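Local structure of putative hemin storage protein (Bordetella bronchiseptica, 6AU1) at residues A[41-46]-A[89-94]; A[46-51]-A[73-78]; A[65-70]-A[142-147]; A[94-99]-A[157-162]. The protein cleaves deacetylated poly-β-1,6-N-acetylglucosamine, a biofilm polysaccharide, through the glycoside hydrolase domain described here. One frame throughout, in Å; residues are numbered along the deposited sequence.

Three of the four contacts are buried in a TIM-barrel domain; interaction 3 is only partly buried, at the periphery. Interaction 1 pairs strands 43-47 and 89-94 by parallel backbone hydrogen bonds, and interaction 2 packs helix 75-86, which connects them, against the first through apolar groups, with Leu46 shared. Interaction 4 continues from strand 89-94, through Leu94, to the next strand, 156-159, and adds a carboxylate that holds a loop by its backbone N-H groups. Interaction 3 instead ties a loop to helix 135-151 by salt bridges. That helix also meets interaction 4, where the hydroxyl of Tyr145 hydrogen-bonds to Pro95 O.

Interaction 1 of 4, residues A[41-46]-A[89-94]; sequences PSAVYL and MVYAWL
Tyr45 and Tyr91 lie side by side and point the same way from neighbouring parallel strands of the TIM barrel. Their planes are turned 44° against each other, an oblique pairing in which Tyr45 CE1 sits 3.5 Å above the centre of the Tyr91 ring. In both residues CG is anti to the carbonyl carbon (chi1 -67° and -71°), which sends the two hydroxyls off together to share one water, 2.7 Å from Tyr45 OH and held weakly by Tyr91 OH. Ala43 CB packs obliquely on the same ring, 3.7 Å from Tyr91 CE1. On the other face of the sheet the side chains of Leu46 and Val90 cross obliquely, with Leu46 CB 3.9 Å from Val90 CG1; helix 75-86 packs there. Between the two layers runs the parallel ladder: Val44 N to Met89 O (2.8 Å), Tyr91 N to Val44 O (2.9 Å) and Leu46 N to Tyr91 O (2.8 Å) are nearly straight, and bonds from Met89 N to Ser42 O and from Trp93 N to Leu46 O extend it at either end. The ladder thus satisfies backbone groups of a buried sheet, while aromatic and aliphatic contacts fill its two faces and a water joins the phenol oxygens.

Interaction 2 of 4, residues A[46-51]-A[73-78]; sequences LQAFAD and DLFNRV
The carbonyl oxygen of Leu46 is met by two groups: besides the N-H of Trp93, the rim of the Phe75 ring reaches it, with Phe75 CE1 3.3 Å from Leu46 O and the oxygen near the ring plane. This is the strand-helix half of a β-α-β unit of the TIM barrel, in which helix 75-86 connects the parallel strands 43-47 and 89-94 and packs against them. No hydrogen bond joins the two segments, so the contact rests on apolar packing and on a ring edge set against carbonyl oxygens. Phe75, the first residue of the helix after the N-cap residue Leu74, has CG anti to its backbone N (chi1 -179°), which lays the ring alongside the end of the strand. The side chains of Leu46 and Phe75 slide past each other in opposite directions, and Leu46 CD2 lodges between Phe75 CE1, at 3.6 Å, and Val78 CG1, at 3.7 Å. Phe75 and Val78 are three residues apart and so present neighbouring points of the first helical turn, which Val78 N closes by bonding to Leu74 O. Farther along, Ala48 CB touches Phe75 CD1 obliquely at 3.7 Å. The ring also borders Ala92 of the adjacent strand. The Gln47 side chain heads the other way, where its NE2 bonds to Asp15 OD2. Its backbone carbonyl, by contrast, is not satisfied: Gln47 O is buried here without a hydrogen-bonding partner in the model, and it lies in the plane of the Phe75 ring, 3.6 Å from Phe75 CD1.

Interaction 3 of 4, residues A[65-70]-A[142-147]; sequences NRHLPM and SEIYED
Arg66 grips Asp147 side-on, NE bonding to OD2 at 3.0 Å in the guanidinium plane and NH1 to OD1 at 2.9 Å. The backbone N of Arg66 reaches the same Asp147 OD2 at 2.7 Å, on its anti side, so that this oxygen accepts two N-H groups. Arg66 NH1 also forms a salt bridge with Glu146 OE1, again in the guanidinium plane but above that of the carboxylate (2.8 Å). A water closes a ring, accepting from Arg66 NH2 and donating to Glu146 OE1. One guanidinium face is covered by Glu143, whose CB lies 3.5 Å above it and whose carboxylate is stacked 15° from parallel. No Arg66 side-chain N-H points at that carboxylate, which faces the guanidinium only as a long ion pair; instead His67 NE2 donates to Glu143 OE1 at 2.7 Å, with ring and carboxylate planes only 4° apart, which fixes the turn of the imidazole. Behind these residues, an Asx turn, Asn65 OD1 accepting from His67 N, is extended to an Asx motif by Leu68 N, 2.8 Å from Asn65 OD1. His67 ND1 is held in turn by Asn105. The loop, between strand 43-47 and helix 75-86, thus grasps the acidic face of helix 135-151, while Ser142 and Tyr145 of that helix pack on helix 195-223.

Interaction 4 of 4, residues A[94-99]-A[157-162]; sequences LPVLTF and LLFHDD. With EDO (1,2-ethanediol), chain G.
Leu94 and Phe159 form a parallel bridge at the ends of adjacent barrel strands, with Leu94 N donating to Leu158 O (3.2 Å) and His160 N to Leu94 O (3.1 Å). Beyond it both chains turn into loops, and the Asp162 carboxylate takes over from the sheet. Its CG lies between the backbone N and the carbonyl carbon (chi1 71°), which directs both oxygens into the bend of residues 96-98. Val96 N binds the syn lone pair of Asp162 OD1 at 2.9 Å, in a nearly straight bond. Leu97 N uses the syn lone pair of Asp162 OD2 at 2.8 Å. Thr98 N, 2.9 Å from Asp162 OD2, meets it nearly end-on to the carboxylate bond. Three consecutive N-H groups are thus fixed by one side chain. Nearby, Val96 CG2 packs on Phe159 CB (3.8 Å), the two side chains crossing at about a right angle. A 1,2-ethanediol, probably from the crystallisation liquor, binds Asp161 through its OD1 and backbone O, and Tyr236 as well. The bend lies at the C-terminal ends of the strands, the side that holds the active site in TIM barrels; helix 135-151 backs Leu94 and Phe159, helix 195-223 covers Val96 and Leu97, and strand 230-235 flanks Leu158.

Interaction 1 of 4, residues A[41-46]-A[89-94]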
# COMPACT_ATOMS: atom_id res chain seq x y z
N PRO A 41 -15.89 5.71 -9.28
CA PRO A 41 -14.50 6.15 -9.16
C PRO A 41 -13.69 5.76 -10.40
O PRO A 41 -14.15 4.96 -11.21
CB PRO A 41 -13.99 5.40 -7.93
CG PRO A 41 -14.79 4.12 -7.96
CD PRO A 41 -16.16 4.54 -8.42
N SER A 42 -12.50 6.33 -10.55
CA SER A 42 -11.63 5.93 -11.66
C SER A 42 -11.11 4.51 -11.43
O SER A 42 -11.01 3.72 -12.38
CB SER A 42 -10.46 6.91 -11.83
OG SER A 42 -9.68 7.00 -10.66
N ALA A 43 -10.83 4.17 -10.17
CA ALA A 43 -10.23 2.88 -9.85
C ALA A 43 -10.63 2.41 -8.46
O ALA A 43 -10.84 3.23 -7.57
CB ALA A 43 -8.71 2.96 -9.96
N VAL A 44 -10.74 1.09 -8.30
CA VAL A 44 -10.79 0.47 -6.98
C VAL A 44 -9.46 -0.20 -6.69
O VAL A 44 -8.95 -0.97 -7.51
CB VAL A 44 -11.94 -0.55 -6.87
CG1 VAL A 44 -11.81 -1.40 -5.58
CG2 VAL A 44 -13.27 0.18 -6.93
N TYR A 45 -8.88 0.11 -5.53
CA TYR A 45 -7.68 -0.57 -5.07
C TYR A 45 -8.12 -1.76 -4.24
O TYR A 45 -8.61 -1.59 -3.13
CB TYR A 45 -6.81 0.37 -4.23
CG TYR A 45 -6.18 1.52 -4.99
CD1 TYR A 45 -6.26 1.62 -6.37
CD2 TYR A 45 -5.46 2.50 -4.31
CE1 TYR A 45 -5.67 2.68 -7.06
CE2 TYR A 45 -4.86 3.55 -4.98
CZ TYR A 45 -4.96 3.64 -6.34
OH TYR A 45 -4.36 4.70 -6.99
N LEU A 46 -7.97 -2.97 -4.78
CA LEU A 46 -8.65 -4.13 -4.23
C LEU A 46 -7.68 -5.08 -3.49
O LEU A 46 -6.74 -5.61 -4.08
CB LEU A 46 -9.38 -4.88 -5.36
CG LEU A 46 -10.28 -6.02 -4.89
CD1 LEU A 46 -11.43 -5.46 -4.05
CD2 LEU A 46 -10.81 -6.78 -6.10
N MET A 89 -11.60 0.69 -13.12
CA MET A 89 -10.32 0.01 -13.17
C MET A 89 -10.06 -0.69 -11.84
O MET A 89 -10.53 -0.22 -10.80
CB MET A 89 -9.19 1.00 -13.48
CG MET A 89 -9.33 1.66 -14.84
SD MET A 89 -9.10 0.47 -16.17
CE MET A 89 -7.41 0.80 -16.63
N VAL A 90 -9.34 -1.80 -11.86
CA VAL A 90 -9.05 -2.50 -10.61
C VAL A 90 -7.56 -2.67 -10.43
O VAL A 90 -6.89 -3.19 -11.32
CB VAL A 90 -9.74 -3.88 -10.54
CG1 VAL A 90 -9.27 -4.66 -9.28
CG2 VAL A 90 -11.25 -3.72 -10.55
N TYR A 91 -7.04 -2.23 -9.28
CA TYR A 91 -5.64 -2.47 -8.94
C TYR A 91 -5.56 -3.59 -7.92
O TYR A 91 -6.35 -3.61 -6.98
CB TYR A 91 -4.97 -1.23 -8.33
CG TYR A 91 -4.70 -0.05 -9.23
CD1 TYR A 91 -5.64 0.41 -10.13
CD2 TYR A 91 -3.50 0.65 -9.13
CE1 TYR A 91 -5.40 1.53 -10.93
CE2 TYR A 91 -3.24 1.76 -9.92
CZ TYR A 91 -4.19 2.19 -10.82
OH TYR A 91 -3.95 3.30 -11.61
N ALA A 92 -4.60 -4.50 -8.09
CA ALA A 92 -4.35 -5.50 -7.07
C ALA A 92 -3.49 -4.89 -5.98
O ALA A 92 -2.40 -4.41 -6.25
CB ALA A 92 -3.67 -6.73 -7.67
N TRP A 93 -4.01 -4.88 -4.75
CA TRP A 93 -3.31 -4.35 -3.59
C TRP A 93 -2.67 -5.53 -2.85
O TRP A 93 -3.38 -6.41 -2.35
CB TRP A 93 -4.30 -3.55 -2.73
CG TRP A 93 -3.88 -3.19 -1.35
CD1 TRP A 93 -2.61 -2.93 -0.90
CD2 TRP A 93 -4.75 -3.06 -0.22
NE1 TRP A 93 -2.65 -2.64 0.45
CE2 TRP A 93 -3.94 -2.72 0.89
CE3 TRP A 93 -6.13 -3.20 -0.04
CZ2 TRP A 93 -4.47 -2.52 2.17
CZ3 TRP A 93 -6.66 -3.01 1.24
CH2 TRP A 93 -5.83 -2.66 2.32
N LEU A 94 -1.34 -5.57 -2.81
CA LEU A 94 -0.63 -6.73 -2.26
C LEU A 94 0.56 -6.23 -1.43
O LEU A 94 1.12 -5.20 -1.75
CB LEU A 94 -0.16 -7.64 -3.40
CG LEU A 94 0.12 -9.13 -3.19
CD1 LEU A 94 -1.10 -9.86 -2.61
CD2 LEU A 94 0.58 -9.77 -4.51
O HOH W 1 -5.03 5.17 -9.59

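Interaction 2 of 4, residues A[46-51]-A[73-78]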
# COMPACT_ATOMS: atom_id res chain seq x y z
N LEU A 46 -7.97 -2.97 -4.78
CA LEU A 46 -8.65 -4.13 -4.23
C LEU A 46 -7.68 -5.08 -3.49
O LEU A 46 -6.74 -5.61 -4.08
CB LEU A 46 -9.38 -4.88 -5.36
CG LEU A 46 -10.28 -6.02 -4.89
CD1 LEU A 46 -11.43 -5.46 -4.05
CD2 LEU A 46 -10.81 -6.78 -6.10
N GLN A 47 -7.93 -5.27 -2.20
CA GLN A 47 -7.11 -6.15 -1.36
C GLN A 47 -7.02 -7.56 -1.93
O GLN A 47 -8.05 -8.20 -2.18
CB GLN A 47 -7.72 -6.21 0.04
CG GLN A 47 -6.79 -6.74 1.13
CD GLN A 47 -7.53 -6.99 2.44
OE1 GLN A 47 -8.74 -7.17 2.45
NE2 GLN A 47 -6.79 -7.03 3.55
N ALA A 48 -5.80 -8.07 -2.12
CA ALA A 48 -5.63 -9.42 -2.67
C ALA A 48 -5.15 -10.41 -1.61
O ALA A 48 -5.03 -11.61 -1.87
CB ALA A 48 -4.66 -9.39 -3.87
N PHE A 49 -4.87 -9.87 -0.42
CA PHE A 49 -4.36 -10.64 0.73
C PHE A 49 -5.34 -10.57 1.90
O PHE A 49 -6.19 -9.68 1.94
CB PHE A 49 -2.98 -10.09 1.15
CG PHE A 49 -3.02 -8.66 1.64
CD1 PHE A 49 -3.09 -7.60 0.74
CD2 PHE A 49 -3.00 -8.38 3.01
CE1 PHE A 49 -3.12 -6.28 1.19
CE2 PHE A 49 -3.04 -7.07 3.47
CZ PHE A 49 -3.10 -6.01 2.55
N ALA A 50 -5.23 -11.50 2.85
CA ALA A 50 -6.13 -11.48 4.00
C ALA A 50 -5.41 -10.94 5.24
O ALA A 50 -4.28 -11.34 5.53
CB ALA A 50 -6.66 -12.87 4.28
N ASP A 51 -6.06 -10.03 5.95
CA ASP A 51 -5.52 -9.48 7.19
C ASP A 51 -6.64 -9.26 8.22
O ASP A 51 -6.77 -8.17 8.77
CB ASP A 51 -4.77 -8.17 6.89
CG ASP A 51 -3.99 -7.61 8.09
OD1 ASP A 51 -3.68 -8.36 9.03
OD2 ASP A 51 -3.69 -6.40 8.07
N ASP A 73 -11.15 -18.15 -2.70
CA ASP A 73 -10.79 -17.80 -4.07
C ASP A 73 -11.67 -16.63 -4.50
O ASP A 73 -12.73 -16.84 -5.11
CB ASP A 73 -10.96 -19.00 -5.01
CG ASP A 73 -10.26 -18.81 -6.33
OD1 ASP A 73 -9.80 -17.68 -6.63
OD2 ASP A 73 -10.16 -19.80 -7.10
N LEU A 74 -11.25 -15.41 -4.18
CA LEU A 74 -12.18 -14.30 -4.18
C LEU A 74 -11.70 -13.11 -5.00
O LEU A 74 -12.51 -12.37 -5.54
CB LEU A 74 -12.44 -13.86 -2.73
CG LEU A 74 -13.51 -12.82 -2.43
CD1 LEU A 74 -14.85 -13.23 -3.01
CD2 LEU A 74 -13.62 -12.64 -0.91
N PHE A 75 -10.38 -12.90 -5.07
CA PHE A 75 -9.90 -11.70 -5.76
C PHE A 75 -10.32 -11.67 -7.24
O PHE A 75 -10.80 -10.65 -7.74
CB PHE A 75 -8.37 -11.57 -5.68
CG PHE A 75 -7.86 -10.34 -6.36
CD1 PHE A 75 -7.84 -9.12 -5.69
CD2 PHE A 75 -7.45 -10.37 -7.69
CE1 PHE A 75 -7.38 -7.96 -6.32
CE2 PHE A 75 -7.01 -9.22 -8.34
CZ PHE A 75 -6.98 -8.01 -7.66
N ASN A 76 -10.14 -12.79 -7.95
CA ASN A 76 -10.46 -12.80 -9.37
C ASN A 76 -11.92 -12.43 -9.63
O ASN A 76 -12.23 -11.64 -10.53
CB ASN A 76 -10.14 -14.16 -10.01
CG ASN A 76 -11.07 -15.28 -9.54
OD1 ASN A 76 -11.26 -15.48 -8.33
ND2 ASN A 76 -11.68 -16.01 -10.49
N ARG A 77 -12.84 -12.98 -8.83
CA ARG A 77 -14.25 -12.76 -9.16
C ARG A 77 -14.72 -11.36 -8.74
O ARG A 77 -15.55 -10.77 -9.42
CB ARG A 77 -15.12 -13.85 -8.53
CG ARG A 77 -15.30 -13.77 -7.04
CD ARG A 77 -15.50 -15.18 -6.45
NE ARG A 77 -16.40 -16.04 -7.23
CZ ARG A 77 -17.70 -16.17 -7.02
NH1 ARG A 77 -18.29 -15.49 -6.05
NH2 ARG A 77 -18.43 -16.99 -7.78
N VAL A 78 -14.15 -10.80 -7.68
CA VAL A 78 -14.51 -9.44 -7.29
C VAL A 78 -13.93 -8.45 -8.29
O VAL A 78 -14.59 -7.49 -8.68
CB VAL A 78 -14.04 -9.11 -5.87
CG1 VAL A 78 -14.34 -7.66 -5.51
CG2 VAL A 78 -14.72 -10.08 -4.88

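Interaction 3 of 4, residues A[65-70]-A[142-147]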
# COMPACT_ATOMS: atom_id res chain seq x y z
N ASN A 65 -2.10 -19.88 -5.29
CA ASN A 65 -0.68 -19.63 -5.48
C ASN A 65 0.13 -20.76 -4.85
O ASN A 65 -0.42 -21.60 -4.13
CB ASN A 65 -0.29 -18.30 -4.86
CG ASN A 65 -0.30 -18.35 -3.36
OD1 ASN A 65 0.74 -18.54 -2.74
ND2 ASN A 65 -1.48 -18.25 -2.76
N ARG A 66 1.43 -20.77 -5.13
CA ARG A 66 2.34 -21.85 -4.73
C ARG A 66 2.75 -21.88 -3.26
O ARG A 66 3.25 -22.90 -2.78
CB ARG A 66 3.62 -21.77 -5.55
CG ARG A 66 3.54 -22.28 -6.94
CD ARG A 66 4.80 -21.83 -7.67
NE ARG A 66 4.62 -20.51 -8.26
CZ ARG A 66 5.45 -19.98 -9.15
NH1 ARG A 66 5.19 -18.79 -9.67
NH2 ARG A 66 6.54 -20.65 -9.52
N HIS A 67 2.58 -20.77 -2.56
CA HIS A 67 3.28 -20.58 -1.30
C HIS A 67 2.39 -20.38 -0.07
O HIS A 67 2.69 -20.92 0.99
CB HIS A 67 4.25 -19.40 -1.43
CG HIS A 67 5.38 -19.66 -2.38
ND1 HIS A 67 6.27 -20.69 -2.19
CD2 HIS A 67 5.73 -19.06 -3.54
CE1 HIS A 67 7.14 -20.70 -3.19
NE2 HIS A 67 6.83 -19.72 -4.02
N LEU A 68 1.31 -19.63 -0.22
CA LEU A 68 0.41 -19.34 0.91
C LEU A 68 -0.96 -19.98 0.74
O LEU A 68 -1.49 -20.00 -0.37
CB LEU A 68 0.24 -17.83 1.10
CG LEU A 68 1.15 -17.12 2.11
CD1 LEU A 68 2.59 -17.36 1.78
CD2 LEU A 68 0.85 -15.62 2.14
N PRO A 69 -1.55 -20.48 1.83
CA PRO A 69 -2.93 -20.97 1.74
C PRO A 69 -3.87 -19.87 1.28
O PRO A 69 -3.63 -18.68 1.48
CB PRO A 69 -3.25 -21.40 3.18
CG PRO A 69 -1.94 -21.61 3.84
CD PRO A 69 -0.97 -20.67 3.18
N MET A 70 -4.95 -20.29 0.65
CA MET A 70 -5.96 -19.37 0.18
C MET A 70 -7.12 -19.35 1.19
O MET A 70 -7.66 -20.41 1.53
CB MET A 70 -6.41 -19.81 -1.22
CG MET A 70 -7.33 -18.90 -1.95
SD MET A 70 -7.57 -19.44 -3.67
CE MET A 70 -7.95 -21.16 -3.47
N SER A 142 8.54 -13.02 -5.53
CA SER A 142 8.40 -12.93 -6.98
C SER A 142 7.39 -13.94 -7.51
O SER A 142 6.59 -13.64 -8.42
CB SER A 142 9.76 -13.14 -7.64
OG SER A 142 10.64 -12.08 -7.27
N GLU A 143 7.41 -15.15 -6.95
CA GLU A 143 6.53 -16.21 -7.42
C GLU A 143 5.09 -15.99 -6.97
O GLU A 143 4.15 -16.34 -7.69
CB GLU A 143 7.05 -17.57 -6.95
CG GLU A 143 8.29 -18.01 -7.75
CD GLU A 143 8.95 -19.26 -7.22
OE1 GLU A 143 8.51 -19.77 -6.17
OE2 GLU A 143 9.93 -19.73 -7.84
N ILE A 144 4.92 -15.38 -5.80
CA ILE A 144 3.58 -15.04 -5.35
C ILE A 144 2.96 -14.00 -6.29
O ILE A 144 1.79 -14.12 -6.67
CB ILE A 144 3.61 -14.52 -3.88
CG1 ILE A 144 3.99 -15.67 -2.94
CG2 ILE A 144 2.24 -13.94 -3.47
CD1 ILE A 144 4.29 -15.22 -1.51
N TYR A 145 3.75 -13.01 -6.70
CA TYR A 145 3.27 -12.01 -7.66
C TYR A 145 2.99 -12.65 -9.02
O TYR A 145 2.01 -12.29 -9.68
CB TYR A 145 4.29 -10.87 -7.80
CG TYR A 145 4.06 -9.75 -6.80
CD1 TYR A 145 4.46 -9.88 -5.47
CD2 TYR A 145 3.45 -8.56 -7.19
CE1 TYR A 145 4.25 -8.84 -4.55
CE2 TYR A 145 3.23 -7.53 -6.29
CZ TYR A 145 3.62 -7.67 -4.98
OH TYR A 145 3.39 -6.62 -4.10
N GLU A 146 3.83 -13.60 -9.43
CA GLU A 146 3.59 -14.31 -10.69
C GLU A 146 2.26 -15.06 -10.63
O GLU A 146 1.48 -15.04 -11.59
CB GLU A 146 4.73 -15.28 -10.99
CG GLU A 146 4.53 -16.10 -12.25
CD GLU A 146 5.73 -16.99 -12.58
OE1 GLU A 146 6.50 -17.32 -11.66
OE2 GLU A 146 5.92 -17.34 -13.75
N ASP A 147 2.01 -15.70 -9.49
CA ASP A 147 0.79 -16.49 -9.32
C ASP A 147 -0.45 -15.59 -9.29
O ASP A 147 -1.50 -15.96 -9.84
CB ASP A 147 0.87 -17.33 -8.03
CG ASP A 147 1.86 -18.49 -8.14
OD1 ASP A 147 2.30 -18.80 -9.28
OD2 ASP A 147 2.20 -19.09 -7.10
O HOH W 2 8.01 -19.48 -11.50

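Interaction 4 of 4, residues A[94-99]-A[157-162]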
# COMPACT_ATOMS: atom_id res chain seq x y z
N LEU A 94 -1.34 -5.57 -2.81
CA LEU A 94 -0.63 -6.73 -2.26
C LEU A 94 0.56 -6.23 -1.43
O LEU A 94 1.12 -5.20 -1.75
CB LEU A 94 -0.16 -7.64 -3.40
CG LEU A 94 0.12 -9.13 -3.19
CD1 LEU A 94 -1.10 -9.86 -2.61
CD2 LEU A 94 0.58 -9.77 -4.51
N PRO A 95 0.95 -6.99 -0.40
CA PRO A 95 2.18 -6.64 0.33
C PRO A 95 3.40 -6.73 -0.56
O PRO A 95 3.41 -7.47 -1.54
CB PRO A 95 2.25 -7.70 1.44
CG PRO A 95 0.84 -8.23 1.57
CD PRO A 95 0.31 -8.19 0.16
N VAL A 96 4.43 -5.98 -0.21
CA VAL A 96 5.71 -6.09 -0.88
C VAL A 96 6.57 -7.16 -0.20
O VAL A 96 7.30 -7.90 -0.87
CB VAL A 96 6.44 -4.73 -0.87
CG1 VAL A 96 7.78 -4.84 -1.62
CG2 VAL A 96 5.55 -3.64 -1.49
N LEU A 97 6.49 -7.21 1.13
CA LEU A 97 7.39 -8.04 1.94
C LEU A 97 6.69 -9.00 2.90
O LEU A 97 7.22 -10.08 3.19
CB LEU A 97 8.33 -7.16 2.77
CG LEU A 97 9.18 -6.14 2.03
CD1 LEU A 97 10.01 -5.40 3.08
CD2 LEU A 97 10.07 -6.82 0.99
N THR A 98 5.54 -8.60 3.44
CA THR A 98 4.92 -9.39 4.52
C THR A 98 4.11 -10.58 4.00
O THR A 98 2.93 -10.45 3.68
CB THR A 98 3.99 -8.54 5.42
OG1 THR A 98 2.92 -7.97 4.64
CG2 THR A 98 4.76 -7.43 6.13
N PHE A 99 4.79 -11.72 3.91
CA PHE A 99 4.15 -12.99 3.60
C PHE A 99 4.64 -14.00 4.61
O PHE A 99 5.83 -14.33 4.63
CB PHE A 99 4.48 -13.44 2.18
CG PHE A 99 4.02 -12.47 1.14
CD1 PHE A 99 2.72 -12.52 0.65
CD2 PHE A 99 4.89 -11.49 0.66
CE1 PHE A 99 2.29 -11.60 -0.31
CE2 PHE A 99 4.47 -10.58 -0.30
CZ PHE A 99 3.16 -10.63 -0.79
N LEU A 157 -1.20 -2.30 -10.07
CA LEU A 157 -0.76 -2.82 -8.77
C LEU A 157 -0.69 -1.68 -7.77
O LEU A 157 -0.21 -0.59 -8.10
CB LEU A 157 0.62 -3.47 -8.86
CG LEU A 157 0.82 -4.77 -9.62
CD1 LEU A 157 2.32 -4.99 -9.80
CD2 LEU A 157 0.18 -5.94 -8.85
N LEU A 158 -1.19 -1.92 -6.57
CA LEU A 158 -0.91 -1.03 -5.45
C LEU A 158 0.03 -1.75 -4.51
O LEU A 158 -0.34 -2.72 -3.86
CB LEU A 158 -2.19 -0.59 -4.72
CG LEU A 158 -1.90 0.18 -3.41
CD1 LEU A 158 -1.21 1.54 -3.67
CD2 LEU A 158 -3.18 0.34 -2.56
N PHE A 159 1.25 -1.26 -4.43
CA PHE A 159 2.19 -1.81 -3.47
C PHE A 159 1.88 -1.25 -2.08
O PHE A 159 1.87 -0.04 -1.87
CB PHE A 159 3.63 -1.47 -3.89
CG PHE A 159 4.03 -2.09 -5.21
CD1 PHE A 159 4.24 -3.46 -5.32
CD2 PHE A 159 4.24 -1.29 -6.33
CE1 PHE A 159 4.63 -4.03 -6.54
CE2 PHE A 159 4.63 -1.85 -7.55
CZ PHE A 159 4.82 -3.22 -7.65
N HIS A 160 1.64 -2.17 -1.14
CA HIS A 160 1.19 -1.89 0.23
C HIS A 160 2.18 -1.07 1.05
O HIS A 160 3.35 -0.97 0.69
CB HIS A 160 0.94 -3.24 0.91
CG HIS A 160 0.25 -3.17 2.25
ND1 HIS A 160 -0.69 -2.22 2.57
CD2 HIS A 160 0.33 -4.00 3.32
CE1 HIS A 160 -1.14 -2.44 3.79
NE2 HIS A 160 -0.53 -3.51 4.28
N ASP A 161 1.70 -0.50 2.17
CA ASP A 161 2.56 0.29 3.06
C ASP A 161 3.45 -0.57 3.97
O ASP A 161 4.13 -0.04 4.85
CB ASP A 161 1.70 1.25 3.91
CG ASP A 161 0.73 0.55 4.88
OD1 ASP A 161 0.88 -0.65 5.18
OD2 ASP A 161 -0.20 1.24 5.37
N ASP A 162 3.49 -1.88 3.73
CA ASP A 162 4.34 -2.74 4.56
C ASP A 162 5.80 -2.59 4.18
O ASP A 162 6.68 -3.01 4.94
CB ASP A 162 3.94 -4.22 4.43
CG ASP A 162 4.30 -4.79 3.09
OD1 ASP A 162 3.84 -4.24 2.06
OD2 ASP A 162 5.04 -5.79 3.04
C1 EDO G . 2.23 -1.34 8.23
O1 EDO G . 2.05 -2.04 6.99
C2 EDO G . 3.70 -0.96 8.40
O2 EDO G . 4.04 0.07 7.47